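Local coordinates for protein glutathione S-transferase (Pseudomonas protegens, PDB 4IKH) that binds glutathione and, as a dimeric member of the glutathione transferase superfamily, probably catalyses its transfer to electrophilic substrates, at residues 21-26 / 38-43; 52-57 / 71-76; 111-116 / 175-180; 161-166 / 211-216. One frame throughout, in Å; residues are numbered along the deposited sequence.

Contact 1: residues 21-26 / 38-43; sequences EWIQLY and IMLEEI
Between segments 21-26 and 38-43 the nearest CA atoms are those of Ile23 and Leu40, 9.3 Å apart, a spacing bridged by side chains without any hydrogen bond. Leu40 reaches from the helix to the strand and splits its two methyls between neighbours: CD2 meets Ile23 CD1 at 4.1 Å, while CD1 meets Leu25 CD2 at 4.2 Å. Ile23 has CG1 anti to its carbonyl carbon (chi1 -66°) and an extended chi2, which carries CD1 out to the leucine; the two side chains pass at a slant. This is the strand-on-helix packing of the beta-alpha-beta unit of strand 23-27, helix 31-43 and strand 47-51 in the thioredoxin-like N-terminal domain. Strand alternation sends Gln24 to the other face of the sheet. Its NE2 returns to Trp22 O at 3.3 Å, nearly straight at 169°, although the donor stands above the carbonyl plane; the amide lies flat toward this acceptor. Glu48 OE1 is a second partner of that NE2, and His50 NE2 of Gln24 OE1, which probably fixes how the amide is turned. Leu99 of helix 92-103 also packs on Leu40, and Ile76 of the adjacent strand packs beside Leu25.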
# COMPACT_ATOMS: atom_id res chain seq x y z
N GLU A 21 18.47 -19.98 -12.66
CA GLU A 21 18.16 -20.67 -11.41
C GLU A 21 17.97 -19.66 -10.30
O GLU A 21 17.43 -19.98 -9.23
CB GLU A 21 19.30 -21.63 -11.05
CG GLU A 21 19.46 -22.79 -12.01
CD GLU A 21 18.62 -23.99 -11.62
OE1 GLU A 21 18.53 -24.29 -10.41
OE2 GLU A 21 18.04 -24.63 -12.52
N TRP A 22 18.40 -18.43 -10.56
CA TRP A 22 18.28 -17.35 -9.59
C TRP A 22 17.05 -16.49 -9.85
O TRP A 22 16.50 -16.48 -10.96
CB TRP A 22 19.51 -16.44 -9.63
CG TRP A 22 20.79 -17.10 -9.19
CD1 TRP A 22 20.93 -18.32 -8.58
CD2 TRP A 22 22.12 -16.57 -9.34
NE1 TRP A 22 22.26 -18.58 -8.34
CE2 TRP A 22 23.01 -17.52 -8.80
CE3 TRP A 22 22.63 -15.39 -9.88
CZ2 TRP A 22 24.39 -17.31 -8.78
CZ3 TRP A 22 24.01 -15.20 -9.86
CH2 TRP A 22 24.87 -16.15 -9.32
N ILE A 23 16.63 -15.79 -8.81
CA ILE A 23 15.55 -14.81 -8.88
C ILE A 23 15.84 -13.76 -9.96
O ILE A 23 16.91 -13.14 -9.96
CB ILE A 23 15.38 -14.12 -7.51
CG1 ILE A 23 14.90 -15.14 -6.47
CG2 ILE A 23 14.44 -12.93 -7.61
CD1 ILE A 23 14.90 -14.61 -5.04
N GLN A 24 14.89 -13.57 -10.87
CA GLN A 24 15.01 -12.55 -11.91
C GLN A 24 14.40 -11.23 -11.44
O GLN A 24 13.27 -11.20 -10.94
CB GLN A 24 14.31 -13.01 -13.19
CG GLN A 24 14.84 -14.30 -13.76
CD GLN A 24 16.24 -14.15 -14.31
OE1 GLN A 24 16.47 -13.39 -15.26
NE2 GLN A 24 17.20 -14.86 -13.72
N LEU A 25 15.15 -10.15 -11.61
CA LEU A 25 14.69 -8.84 -11.17
C LEU A 25 14.51 -7.90 -12.36
O LEU A 25 15.48 -7.58 -13.06
CB LEU A 25 15.65 -8.23 -10.15
CG LEU A 25 15.37 -6.79 -9.69
CD1 LEU A 25 14.00 -6.68 -9.06
CD2 LEU A 25 16.44 -6.31 -8.72
N TYR A 26 13.28 -7.47 -12.57
CA TYR A 26 12.97 -6.49 -13.60
C TYR A 26 12.70 -5.17 -12.91
O TYR A 26 11.67 -4.99 -12.25
CB TYR A 26 11.78 -6.97 -14.43
CG TYR A 26 11.90 -8.43 -14.81
CD1 TYR A 26 12.75 -8.83 -15.84
CD2 TYR A 26 11.20 -9.41 -14.13
CE1 TYR A 26 12.88 -10.16 -16.19
CE2 TYR A 26 11.32 -10.75 -14.47
CZ TYR A 26 12.16 -11.11 -15.50
OH TYR A 26 12.29 -12.44 -15.84
N ILE A 38 17.82 -3.63 -2.79
CA ILE A 38 18.37 -3.51 -1.45
C ILE A 38 17.99 -4.73 -0.62
O ILE A 38 18.84 -5.30 0.07
CB ILE A 38 17.90 -2.23 -0.75
CG1 ILE A 38 18.67 -1.03 -1.28
CG2 ILE A 38 18.05 -2.34 0.76
CD1 ILE A 38 18.26 0.28 -0.67
N MSE A 39 16.73 -5.14 -0.70
CA MSE A 39 16.25 -6.32 0.02
C MSE A 39 17.09 -7.55 -0.29
O MSE A 39 17.53 -8.27 0.61
CB MSE A 39 14.79 -6.59 -0.32
CG MSE A 39 14.21 -7.79 0.41
SE MSE A 39 14.36 -7.57 2.34
CE MSE A 39 13.46 -9.20 2.91
N LEU A 40 17.30 -7.80 -1.59
CA LEU A 40 18.01 -8.98 -2.04
C LEU A 40 19.47 -8.94 -1.57
O LEU A 40 20.03 -9.96 -1.16
CB LEU A 40 17.91 -9.12 -3.56
CG LEU A 40 16.52 -9.48 -4.10
CD1 LEU A 40 16.37 -9.17 -5.60
CD2 LEU A 40 16.24 -10.95 -3.84
N GLU A 41 20.08 -7.75 -1.61
CA GLU A 41 21.44 -7.56 -1.13
C GLU A 41 21.54 -7.80 0.38
O GLU A 41 22.54 -8.33 0.87
CB GLU A 41 21.94 -6.15 -1.45
CG GLU A 41 22.19 -5.86 -2.94
CD GLU A 41 23.38 -6.61 -3.50
OE1 GLU A 41 24.36 -6.84 -2.75
OE2 GLU A 41 23.33 -6.98 -4.69
N GLU A 42 20.51 -7.38 1.11
CA GLU A 42 20.50 -7.50 2.58
C GLU A 42 20.37 -8.95 3.04
O GLU A 42 20.90 -9.31 4.08
CB GLU A 42 19.37 -6.67 3.20
CG GLU A 42 19.57 -5.15 3.17
CD GLU A 42 20.54 -4.65 4.22
OE1 GLU A 42 21.09 -5.48 4.99
OE2 GLU A 42 20.77 -3.42 4.28
N ILE A 43 19.64 -9.77 2.29
CA ILE A 43 19.35 -11.13 2.74
C ILE A 43 20.25 -12.17 2.07
O ILE A 43 20.18 -13.36 2.39
CB ILE A 43 17.87 -11.50 2.52
CG1 ILE A 43 17.52 -11.49 1.03
CG2 ILE A 43 16.97 -10.54 3.31
CD1 ILE A 43 16.03 -11.57 0.76

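Contact 2: residues 52-57 / 71-76; sequences VSFETQ and NKIPAI. With GSH (glutathione), chain B.
Phe54 lays one ring face over glutathione CA3, which its CE1 approaches to 4.0 Å, and turns its edge to Ile73, where CZ meets CG1 at 3.7 Å. The isoleucine touches two residues of the loop by different branches, its CG2 resting on Val52 CB at 3.8 Å. With CG1 placed between the backbone N and the carbonyl carbon (chi1 60°), Ile73 points that branch at the phenylalanine edge and leaves CG2 for the valine. The backbone N and O of Ile73 pair with the cysteinyl unit of glutathione: Ile73 N donates to glutathione O2 at 2.8 Å, and glutathione N2 donates to Ile73 O at 2.7 Å. This strand-like pairing just before a cis-proline, here Pro74, is the hallmark glutathione site of the thioredoxin-like domain. Lys72 adds a charge, its chain bending at the last torsion (chi4 -94°) to hydrogen-bond NZ to glutathione O31 at 3.1 Å. Replacing Phe54 by an alanine is likely to uncover the CA3 side of glutathione and leave Ile73 CG1 without its aromatic neighbour. Gln59, Glu91 and Ser92 hold the ligand by further hydrogen bonds, and Arg161 of the second subunit packs on Lys72.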
# COMPACT_ATOMS: atom_id res chain seq x y z
N VAL A 52 14.85 -2.32 -16.87
CA VAL A 52 13.68 -1.99 -17.68
C VAL A 52 13.72 -0.50 -18.00
O VAL A 52 13.44 0.33 -17.13
CB VAL A 52 12.39 -2.30 -16.90
CG1 VAL A 52 11.15 -1.96 -17.74
CG2 VAL A 52 12.37 -3.76 -16.48
N SER A 53 14.07 -0.15 -19.23
CA SER A 53 14.24 1.26 -19.59
C SER A 53 12.92 1.94 -19.94
O SER A 53 12.19 1.46 -20.81
CB SER A 53 15.23 1.42 -20.75
OG SER A 53 15.48 2.80 -21.01
N PHE A 54 12.64 3.05 -19.28
CA PHE A 54 11.41 3.80 -19.53
C PHE A 54 11.54 4.61 -20.81
O PHE A 54 10.54 4.94 -21.45
CB PHE A 54 11.12 4.75 -18.37
CG PHE A 54 10.76 4.05 -17.09
CD1 PHE A 54 10.46 2.69 -17.07
CD2 PHE A 54 10.71 4.75 -15.89
CE1 PHE A 54 10.14 2.05 -15.89
CE2 PHE A 54 10.38 4.12 -14.71
CZ PHE A 54 10.10 2.76 -14.70
N GLU A 55 12.78 4.93 -21.17
CA GLU A 55 13.07 5.74 -22.35
C GLU A 55 12.62 5.01 -23.62
O GLU A 55 12.18 5.64 -24.59
CB GLU A 55 14.56 6.06 -22.42
CG GLU A 55 15.12 6.64 -21.13
CD GLU A 55 16.63 6.80 -21.17
OE1 GLU A 55 17.29 6.43 -20.17
OE2 GLU A 55 17.16 7.31 -22.18
N THR A 56 12.74 3.69 -23.61
CA THR A 56 12.32 2.87 -24.74
C THR A 56 10.95 2.25 -24.47
O THR A 56 10.48 1.41 -25.23
CB THR A 56 13.34 1.75 -25.01
OG1 THR A 56 13.20 0.72 -24.02
CG2 THR A 56 14.76 2.29 -24.94
N GLN A 57 10.33 2.68 -23.37
CA GLN A 57 9.01 2.20 -22.96
C GLN A 57 8.95 0.69 -22.76
O GLN A 57 7.97 0.05 -23.14
CB GLN A 57 7.93 2.65 -23.96
CG GLN A 57 7.54 4.12 -23.84
CD GLN A 57 6.04 4.31 -23.72
OE1 GLN A 57 5.27 3.87 -24.57
NE2 GLN A 57 5.61 4.96 -22.64
N ASN A 71 2.01 -2.34 -15.59
CA ASN A 71 3.07 -1.65 -16.33
C ASN A 71 4.06 -0.88 -15.46
O ASN A 71 4.59 0.15 -15.87
CB ASN A 71 2.53 -0.76 -17.48
CG ASN A 71 1.79 0.49 -16.99
OD1 ASN A 71 2.40 1.47 -16.57
ND2 ASN A 71 0.46 0.45 -17.05
N LYS A 72 4.33 -1.37 -14.27
CA LYS A 72 5.27 -0.73 -13.38
C LYS A 72 6.31 -1.65 -12.73
O LYS A 72 6.03 -2.75 -12.36
CB LYS A 72 4.51 0.01 -12.29
CG LYS A 72 3.73 1.21 -12.75
CD LYS A 72 3.12 1.88 -11.56
CE LYS A 72 1.95 2.75 -11.94
NZ LYS A 72 2.41 4.13 -12.13
N ILE A 73 7.52 -1.14 -12.56
CA ILE A 73 8.57 -1.86 -11.86
C ILE A 73 8.47 -1.50 -10.37
O ILE A 73 7.91 -0.45 -10.03
CB ILE A 73 9.99 -1.50 -12.42
CG1 ILE A 73 10.28 0.00 -12.30
CG2 ILE A 73 10.12 -1.92 -13.88
CD1 ILE A 73 11.06 0.37 -11.05
N PRO A 74 9.00 -2.35 -9.48
CA PRO A 74 9.70 -3.61 -9.72
C PRO A 74 8.76 -4.78 -9.90
O PRO A 74 7.59 -4.74 -9.49
CB PRO A 74 10.47 -3.82 -8.41
CG PRO A 74 9.60 -3.21 -7.37
CD PRO A 74 8.99 -2.00 -8.04
N ALA A 75 9.29 -5.82 -10.53
CA ALA A 75 8.63 -7.11 -10.61
C ALA A 75 9.72 -8.17 -10.51
O ALA A 75 10.85 -7.95 -10.96
CB ALA A 75 7.86 -7.25 -11.93
N ILE A 76 9.40 -9.31 -9.91
CA ILE A 76 10.34 -10.42 -9.92
C ILE A 76 9.75 -11.67 -10.54
O ILE A 76 8.53 -11.80 -10.71
CB ILE A 76 10.88 -10.79 -8.51
CG1 ILE A 76 9.77 -11.42 -7.65
CG2 ILE A 76 11.52 -9.58 -7.84
CD1 ILE A 76 10.27 -11.91 -6.29
N1 GSH B . 2.88 0.43 -5.85
CA1 GSH B . 3.89 0.11 -6.79
C1 GSH B . 5.03 -0.60 -6.12
O11 GSH B . 5.32 -0.33 -4.92
O12 GSH B . 5.72 -1.47 -6.75
CB1 GSH B . 4.41 1.37 -7.42
CG1 GSH B . 5.44 0.98 -8.48
CD1 GSH B . 5.85 2.18 -9.29
OE1 GSH B . 5.31 3.26 -9.13
N2 GSH B . 6.91 2.06 -10.29
CA2 GSH B . 7.30 3.19 -11.06
C2 GSH B . 7.08 2.78 -12.51
O2 GSH B . 7.34 1.62 -12.84
CB2 GSH B . 8.74 3.51 -10.85
SG2 GSH B . 9.11 3.88 -9.15
N3 GSH B . 6.59 3.71 -13.51
CA3 GSH B . 6.42 3.27 -14.87
C3 GSH B . 5.15 3.82 -15.43
O31 GSH B . 4.24 4.21 -14.65
O32 GSH B . 5.00 3.88 -16.67

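Contact 3: residues 111-116 / 175-180; sequences SAARYE and WIMGER
Met177, present as selenomethionine, leans its hooked side chain on the first turns of helix 111-140. Its methyl CE lies 3.6 Å from Glu116 OE1 and 3.8 Å from Glu116 CB, and SE sits 3.8 Å from Glu116 C. Bends at chi2 (-54°) and chi3 (-55°) fold CE back so that the chain crosses Glu116 at about a right angle instead of running alongside it. Ala113, one turn earlier, offers its O at 3.9 Å and its CB at 4.4 Å to the same CE. The touching residues are only partly covered, and no hydrogen bond joins the segments. Behind Met177 the loop makes overlapping type I (Trp175 to Gly178) and type II' (Met177 to Arg180) beta turns. Gly178 N bonded to Trp175 O at 2.8 Å closes the first turn, Trp175 N bonds back to Gly178 O at 2.7 Å, and Gly178 adopts a positive phi. Glu116 also packs on Leu87 of the second subunit. Ile176 fixes the far side, its side chain packed on helix 183-196 and its N bonded to Asp185 OD1. That aspartate near the start of helix 183-196 is consistent with the all-helical C-terminal domain of glutathione transferases.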
# COMPACT_ATOMS: atom_id res chain seq x y z
N SER A 111 3.78 -12.76 16.10
CA SER A 111 3.63 -11.85 17.24
C SER A 111 3.21 -10.46 16.80
O SER A 111 3.00 -10.21 15.61
CB SER A 111 4.91 -11.76 18.08
OG SER A 111 5.88 -10.96 17.42
N ALA A 112 3.07 -9.58 17.78
CA ALA A 112 2.66 -8.21 17.53
C ALA A 112 3.62 -7.53 16.54
O ALA A 112 3.18 -6.79 15.66
CB ALA A 112 2.60 -7.44 18.84
N ALA A 113 4.91 -7.82 16.69
CA ALA A 113 5.94 -7.15 15.90
C ALA A 113 5.78 -7.34 14.38
O ALA A 113 5.99 -6.41 13.60
CB ALA A 113 7.35 -7.57 16.36
N ARG A 114 5.42 -8.55 13.96
CA ARG A 114 5.15 -8.81 12.55
C ARG A 114 4.08 -7.87 12.00
O ARG A 114 4.28 -7.23 10.97
CB ARG A 114 4.72 -10.27 12.32
CG ARG A 114 4.52 -10.63 10.84
CD ARG A 114 4.07 -12.08 10.64
NE ARG A 114 3.97 -12.41 9.21
CZ ARG A 114 4.98 -12.85 8.47
NH1 ARG A 114 6.18 -13.02 9.02
NH2 ARG A 114 4.80 -13.12 7.19
N TYR A 115 2.95 -7.77 12.70
CA TYR A 115 1.83 -6.99 12.19
C TYR A 115 2.07 -5.49 12.27
O TYR A 115 1.60 -4.71 11.43
CB TYR A 115 0.52 -7.42 12.88
CG TYR A 115 0.23 -8.87 12.61
CD1 TYR A 115 -0.16 -9.30 11.34
CD2 TYR A 115 0.36 -9.83 13.61
CE1 TYR A 115 -0.41 -10.63 11.09
CE2 TYR A 115 0.11 -11.16 13.36
CZ TYR A 115 -0.28 -11.55 12.10
OH TYR A 115 -0.54 -12.88 11.84
N GLU A 116 2.83 -5.08 13.28
CA GLU A 116 3.27 -3.70 13.38
C GLU A 116 4.26 -3.35 12.27
O GLU A 116 4.28 -2.22 11.78
CB GLU A 116 3.90 -3.43 14.74
CG GLU A 116 2.87 -3.42 15.85
CD GLU A 116 3.48 -3.48 17.23
OE1 GLU A 116 4.72 -3.67 17.33
OE2 GLU A 116 2.72 -3.34 18.21
N TRP A 175 15.49 2.17 14.53
CA TRP A 175 14.81 2.02 13.24
C TRP A 175 13.31 2.10 13.46
O TRP A 175 12.85 2.22 14.59
CB TRP A 175 15.14 0.67 12.60
CG TRP A 175 16.61 0.41 12.40
CD1 TRP A 175 17.44 -0.34 13.19
CD2 TRP A 175 17.42 0.89 11.32
NE1 TRP A 175 18.72 -0.34 12.67
CE2 TRP A 175 18.73 0.40 11.52
CE3 TRP A 175 17.17 1.68 10.19
CZ2 TRP A 175 19.78 0.69 10.65
CZ3 TRP A 175 18.21 1.97 9.33
CH2 TRP A 175 19.50 1.47 9.56
N ILE A 176 12.54 1.99 12.38
CA ILE A 176 11.08 2.05 12.48
C ILE A 176 10.50 1.10 13.53
O ILE A 176 9.65 1.49 14.33
CB ILE A 176 10.42 1.82 11.09
CG1 ILE A 176 10.75 2.99 10.16
CG2 ILE A 176 8.91 1.63 11.25
CD1 ILE A 176 10.38 2.80 8.67
N MSE A 177 10.97 -0.15 13.54
CA MSE A 177 10.51 -1.11 14.54
C MSE A 177 11.38 -1.11 15.82
O MSE A 177 11.52 -2.14 16.50
CB MSE A 177 10.44 -2.52 13.96
CG MSE A 177 9.31 -2.68 12.92
SE MSE A 177 7.60 -2.14 13.72
CE MSE A 177 7.64 -3.32 15.28
N GLY A 178 11.94 0.05 16.14
CA GLY A 178 12.78 0.16 17.32
C GLY A 178 14.18 -0.37 17.08
O GLY A 178 14.94 0.18 16.26
N GLU A 179 14.53 -1.44 17.78
CA GLU A 179 15.90 -1.94 17.75
C GLU A 179 16.24 -2.70 16.47
O GLU A 179 17.37 -2.62 15.97
CB GLU A 179 16.17 -2.79 19.00
CG GLU A 179 15.72 -2.09 20.28
CD GLU A 179 16.71 -2.23 21.42
OE1 GLU A 179 16.71 -3.30 22.07
OE2 GLU A 179 17.48 -1.28 21.67
N ARG A 180 15.27 -3.41 15.92
CA ARG A 180 15.48 -4.24 14.74
C ARG A 180 15.27 -3.50 13.42
O ARG A 180 14.24 -2.83 13.23
CB ARG A 180 14.55 -5.46 14.78
CG ARG A 180 14.77 -6.35 15.99
CD ARG A 180 15.24 -7.73 15.58
NE ARG A 180 16.08 -8.34 16.61
CZ ARG A 180 16.45 -9.62 16.62
NH1 ARG A 180 16.04 -10.43 15.65
NH2 ARG A 180 17.21 -10.08 17.60

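Contact 4: residues 161-166 / 211-216; sequences RLLGVL and PEVKRV
Val213 of helix 211-220 packs against Leu163 and Leu166 of helix 150-170 in a buried, mainly apolar helix-to-helix contact within the C-terminal helical domain, with no hydrogen bond between the side chains that touch. The backbones come close, with CA of Leu166 and CA of Val213 6.9 Å apart. One methyl of the valine serves each leucine: CG1 touches Leu163 CD2 at 4.1 Å, and CG2 touches Leu166 CD2 at 4.0 Å. CG2 also lies against the helix backbone, 3.7 Å from Leu163 O. Both leucines cross the valine at about a right angle, yet they arrive by different routes, Leu163 with CG anti to the carbonyl carbon (chi1 -76°) and Leu166 with CG anti to the backbone N (chi1 -171°). Ile192 of helix 183-196 packs on both Leu166 and Val213, making the contact a three-helix junction. Beside it, Arg215 grips Glu212 side-on, NE and NH2 both reaching OE1, NH2 at 2.9 Å in a salt bridge. Asp167 OD1 accepts the N-H of Glu212 at the start of helix 211-220. The Val213 methyls make no directional bond here, so the Asp167 bond probably fixes how the start of helix 211-220 is placed.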
# COMPACT_ATOMS: atom_id res chain seq x y z
N ARG A 161 3.21 16.35 6.54
CA ARG A 161 2.42 15.64 7.54
C ARG A 161 2.91 14.21 7.74
O ARG A 161 3.06 13.75 8.87
CB ARG A 161 0.93 15.64 7.16
CG ARG A 161 -0.01 15.14 8.27
CD ARG A 161 -1.38 14.75 7.68
NE ARG A 161 -1.24 13.62 6.76
CZ ARG A 161 -1.15 12.35 7.15
NH1 ARG A 161 -1.18 12.05 8.44
NH2 ARG A 161 -1.02 11.38 6.25
N LEU A 162 3.18 13.51 6.64
CA LEU A 162 3.71 12.14 6.72
C LEU A 162 5.09 12.10 7.39
O LEU A 162 5.35 11.24 8.22
CB LEU A 162 3.79 11.52 5.33
CG LEU A 162 2.46 11.19 4.62
CD1 LEU A 162 2.64 11.23 3.12
CD2 LEU A 162 1.99 9.82 5.07
N LEU A 163 5.97 13.03 7.02
CA LEU A 163 7.32 13.10 7.58
C LEU A 163 7.27 13.33 9.09
O LEU A 163 8.05 12.74 9.84
CB LEU A 163 8.14 14.21 6.90
CG LEU A 163 8.66 13.87 5.50
CD1 LEU A 163 9.12 15.12 4.76
CD2 LEU A 163 9.78 12.84 5.57
N GLY A 164 6.34 14.18 9.52
CA GLY A 164 6.17 14.47 10.94
C GLY A 164 5.62 13.28 11.70
O GLY A 164 5.96 13.07 12.86
N VAL A 165 4.78 12.48 11.05
CA VAL A 165 4.26 11.28 11.69
C VAL A 165 5.44 10.34 11.92
O VAL A 165 5.62 9.78 13.01
CB VAL A 165 3.20 10.58 10.81
CG1 VAL A 165 2.96 9.16 11.30
CG2 VAL A 165 1.90 11.36 10.83
N LEU A 166 6.25 10.19 10.88
CA LEU A 166 7.41 9.32 10.95
C LEU A 166 8.47 9.88 11.92
O LEU A 166 9.12 9.12 12.65
CB LEU A 166 8.01 9.17 9.56
CG LEU A 166 9.11 8.12 9.47
CD1 LEU A 166 8.51 6.74 9.65
CD2 LEU A 166 9.83 8.23 8.13
N PRO A 211 14.68 15.78 12.25
CA PRO A 211 16.00 15.26 12.59
C PRO A 211 16.02 13.75 12.75
O PRO A 211 17.04 13.14 12.41
CB PRO A 211 16.31 15.90 13.94
CG PRO A 211 15.35 16.99 14.14
CD PRO A 211 14.15 16.67 13.30
N GLU A 212 14.94 13.16 13.28
CA GLU A 212 14.91 11.72 13.49
C GLU A 212 14.89 10.98 12.16
O GLU A 212 15.60 9.98 11.98
CB GLU A 212 13.70 11.29 14.33
CG GLU A 212 13.45 12.13 15.58
CD GLU A 212 14.49 11.94 16.67
OE1 GLU A 212 15.29 10.98 16.57
OE2 GLU A 212 14.49 12.74 17.63
N VAL A 213 14.08 11.48 11.23
CA VAL A 213 14.01 10.95 9.87
C VAL A 213 15.37 11.03 9.18
O VAL A 213 15.83 10.07 8.56
CB VAL A 213 12.96 11.72 9.03
CG1 VAL A 213 13.02 11.30 7.57
CG2 VAL A 213 11.56 11.50 9.58
N LYS A 214 16.01 12.20 9.30
CA LYS A 214 17.37 12.39 8.76
C LYS A 214 18.39 11.47 9.43
O LYS A 214 19.24 10.89 8.75
CB LYS A 214 17.82 13.85 8.89
CG LYS A 214 17.63 14.68 7.63
CD LYS A 214 18.03 16.15 7.86
CE LYS A 214 19.54 16.34 7.80
NZ LYS A 214 20.01 17.62 8.45
N ARG A 215 18.30 11.31 10.75
CA ARG A 215 19.19 10.41 11.46
C ARG A 215 19.12 8.99 10.89
O ARG A 215 20.16 8.41 10.53
CB ARG A 215 18.89 10.39 12.97
CG ARG A 215 19.62 9.28 13.72
CD ARG A 215 19.29 9.25 15.21
NE ARG A 215 17.84 9.24 15.46
CZ ARG A 215 17.11 8.13 15.61
NH1 ARG A 215 17.69 6.94 15.54
NH2 ARG A 215 15.81 8.22 15.84
N VAL A 216 17.92 8.43 10.80
CA VAL A 216 17.77 7.04 10.39
C VAL A 216 18.11 6.87 8.90
O VAL A 216 18.70 5.87 8.50
CB VAL A 216 16.36 6.49 10.72
CG1 VAL A 216 16.27 5.01 10.39
CG2 VAL A 216 16.04 6.73 12.19

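How the contacts relate
From the N terminus, contact 1 brings the helix that follows strand 23-27 back onto that strand, within a beta-alpha-beta unit; contact 2 closes the excursion through helix 62-65, from the loop after strand 47-51 to the approach of strand 75-78. The two follow in series but meet in the shared sheet, where Tyr26 N lies 3.0 Å from Ala75 O. Contacts 3 and 4 belong to the helical part and cross: 161-166 falls between 111-116 and 175-180, before 211-216. Their centres are about 17 Å apart, and Trp175 packs on Val216. Contacts 2 and 4 lie on opposite sides of the chain's centre; contacts 2, 3 and 4 all reach the second subunit.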